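Predicted acyltransferase with acyl-CoA N-acyltransferase domain (Escherichia coli, PDB 4RS2) binds coenzyme A and probably transfers an acyl group from acyl-CoA to an acceptor, as other GNAT-family N-acetyltransferases do. Local coordinates at residues Phe55-Leu60 against Asp114-Phe119. Sequence-based numbering, arbitrary orientation.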
loop_
_atom_site.group_PDB
_atom_site.type_symbol
_atom_site.label_atom_id
_atom_site.label_comp_id
_atom_site.label_asym_id
_atom_site.label_seq_id
_atom_site.Cartn_x
_atom_site.Cartn_y
_atom_site.Cartn_z
ATOM N N PHE A 55 13.684 -3.524 -0.316
ATOM C CA PHE A 55 12.470 -4.180 0.162
ATOM C C PHE A 55 11.182 -3.433 -0.226
ATOM O O PHE A 55 10.137 -3.610 0.369
ATOM C CB PHE A 55 12.551 -4.426 1.656
ATOM C CG PHE A 55 13.635 -5.377 2.009
ATOM C CD1 PHE A 55 13.461 -6.714 1.778
ATOM C CD2 PHE A 55 14.857 -4.930 2.458
ATOM C CE1 PHE A 55 14.444 -7.610 2.076
ATOM C CE2 PHE A 55 15.862 -5.820 2.740
ATOM C CZ PHE A 55 15.653 -7.161 2.541
ATOM N N LEU A 56 11.274 -2.587 -1.237
ATOM C CA LEU A 56 10.105 -1.915 -1.786
ATOM C C LEU A 56 9.769 -2.706 -3.049
ATOM O O LEU A 56 10.404 -2.500 -4.073
ATOM C CB LEU A 56 10.425 -0.440 -2.083
ATOM C CG LEU A 56 9.310 0.596 -2.176
ATOM C CD1 LEU A 56 8.473 0.657 -0.915
ATOM C CD2 LEU A 56 9.898 1.969 -2.451
ATOM N N THR A 57 8.802 -3.622 -2.957
ATOM C CA THR A 57 8.416 -4.501 -4.062
ATOM C C THR A 57 7.853 -3.751 -5.240
ATOM O O THR A 57 8.104 -4.072 -6.376
ATOM C CB THR A 57 7.330 -5.480 -3.579
ATOM O OG1 THR A 57 7.809 -6.222 -2.448
ATOM C CG2 THR A 57 6.903 -6.425 -4.658
ATOM N N LEU A 58 7.013 -2.769 -4.941
ATOM C CA LEU A 58 6.363 -1.995 -5.979
ATOM C C LEU A 58 5.873 -0.701 -5.335
ATOM O O LEU A 58 5.416 -0.721 -4.205
ATOM C CB LEU A 58 5.183 -2.763 -6.598
ATOM C CG LEU A 58 4.353 -2.029 -7.667
ATOM C CD1 LEU A 58 5.204 -1.772 -8.898
ATOM C CD2 LEU A 58 3.119 -2.844 -8.026
ATOM N N GLY A 59 6.040 0.400 -6.058
ATOM C CA GLY A 59 5.521 1.697 -5.664
ATOM C C GLY A 59 4.867 2.309 -6.887
ATOM O O GLY A 59 5.373 2.159 -7.992
ATOM N N LEU A 60 3.713 2.931 -6.692
ATOM C CA LEU A 60 3.002 3.591 -7.771
ATOM C C LEU A 60 2.785 5.000 -7.342
ATOM O O LEU A 60 2.430 5.256 -6.175
ATOM C CB LEU A 60 1.631 2.952 -8.054
ATOM C CG LEU A 60 1.540 1.498 -8.526
ATOM C CD1 LEU A 60 0.120 1.222 -8.976
ATOM C CD2 LEU A 60 2.485 1.187 -9.655
ATOM N N ASP A 114 -3.778 -4.909 -9.354
ATOM C CA ASP A 114 -3.821 -5.463 -10.717
ATOM C C ASP A 114 -2.408 -5.779 -11.225
ATOM O O ASP A 114 -2.190 -6.828 -11.822
ATOM C CB ASP A 114 -4.499 -4.475 -11.646
ATOM C CG ASP A 114 -4.804 -5.065 -12.990
ATOM O OD1 ASP A 114 -5.593 -6.030 -13.037
ATOM O OD2 ASP A 114 -4.269 -4.543 -13.978
ATOM N N SER A 115 -1.472 -4.872 -10.969
ATOM C CA SER A 115 -0.076 -5.056 -11.358
ATOM C C SER A 115 0.523 -6.266 -10.622
ATOM O O SER A 115 1.235 -7.124 -11.212
ATOM C CB SER A 115 0.716 -3.789 -11.053
ATOM O OG SER A 115 0.395 -2.766 -11.994
ATOM N N LEU A 116 0.241 -6.349 -9.343
ATOM C CA LEU A 116 0.786 -7.449 -8.545
ATOM C C LEU A 116 0.270 -8.799 -9.059
ATOM O O LEU A 116 1.026 -9.761 -9.158
ATOM C CB LEU A 116 0.505 -7.230 -7.073
ATOM C CG LEU A 116 1.271 -6.069 -6.471
ATOM C CD1 LEU A 116 0.584 -5.647 -5.211
ATOM C CD2 LEU A 116 2.736 -6.397 -6.204
ATOM N N ASN A 117 -1.013 -8.850 -9.403
ATOM C CA ASN A 117 -1.573 -10.071 -9.950
ATOM C C ASN A 117 -0.896 -10.433 -11.246
ATOM O O ASN A 117 -0.558 -11.610 -11.473
ATOM C CB ASN A 117 -3.066 -9.891 -10.196
ATOM C CG ASN A 117 -3.721 -11.141 -10.764
ATOM O OD1 ASN A 117 -3.686 -12.199 -10.150
ATOM N ND2 ASN A 117 -4.314 -11.015 -11.939
ATOM N N GLU A 118 -0.742 -9.427 -12.112
ATOM C CA GLU A 118 -0.074 -9.574 -13.419
ATOM C C GLU A 118 1.310 -10.168 -13.267
ATOM O O GLU A 118 1.731 -10.983 -14.091
ATOM C CB GLU A 118 0.013 -8.198 -14.105
ATOM C CG GLU A 118 0.813 -8.069 -15.391
ATOM C CD GLU A 118 0.960 -6.612 -15.809
ATOM O OE1 GLU A 118 0.511 -5.705 -15.059
ATOM O OE2 GLU A 118 1.532 -6.348 -16.884
ATOM N N PHE A 119 2.018 -9.753 -12.220
ATOM C CA PHE A 119 3.372 -10.229 -11.975
ATOM C C PHE A 119 3.487 -11.440 -11.048
ATOM O O PHE A 119 4.577 -11.761 -10.594
ATOM C CB PHE A 119 4.294 -9.065 -11.628
ATOM C CG PHE A 119 4.448 -8.078 -12.777
ATOM C CD1 PHE A 119 4.975 -8.493 -13.997
ATOM C CD2 PHE A 119 4.048 -6.755 -12.646
ATOM C CE1 PHE A 119 5.110 -7.609 -15.059
ATOM C CE2 PHE A 119 4.184 -5.863 -13.699
ATOM C CZ PHE A 119 4.711 -6.287 -14.905
#
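Leu58, at the start of strand 58-63, reaches the last turn of helix 104-118 with one methyl, and the contact is wholly apolar. Its CD2 lies 4.0 Å from CD2 of Leu116 and just as far from CB of Ser115, so a single branch touches two successive helical residues. With CG anti to the backbone N (chi1 177°), the isobutyl group extends from the strand to the helix. Leu116 leaves its backbone to one side of segment 55-60, but its end turns in and meets Leu58 at a slant; its CD2 also approaches CG2 of Thr57 loosely, at 4.4 Å. Leucine suits both places, since its forked end can reach several neighbours: Leu116 also touches Phe75, Tyr121 and Leu162, and Leu58 touches Val21.

In the GNAT fold, helix 104-118 follows strand 87-95 and leads to its parallel partner, strand 123-127, in a beta-alpha-beta crossover, and here its C-terminal end packs against the antiparallel N-terminal part of the sheet. Thr57 and Leu58 form a classic beta bulge opposite Phe75; a bulge of this kind puts its two side chains on roughly the same side, consistent with both pointing to the helix.

Ser115 offers only its CB to Leu58, while its OG, beside the backbone N (chi1 -74°), hydrogen-bonds to Glu111 O; a short side chain, its hydroxyl bonded back to the helix, suits a place where its CB meets a leucine methyl.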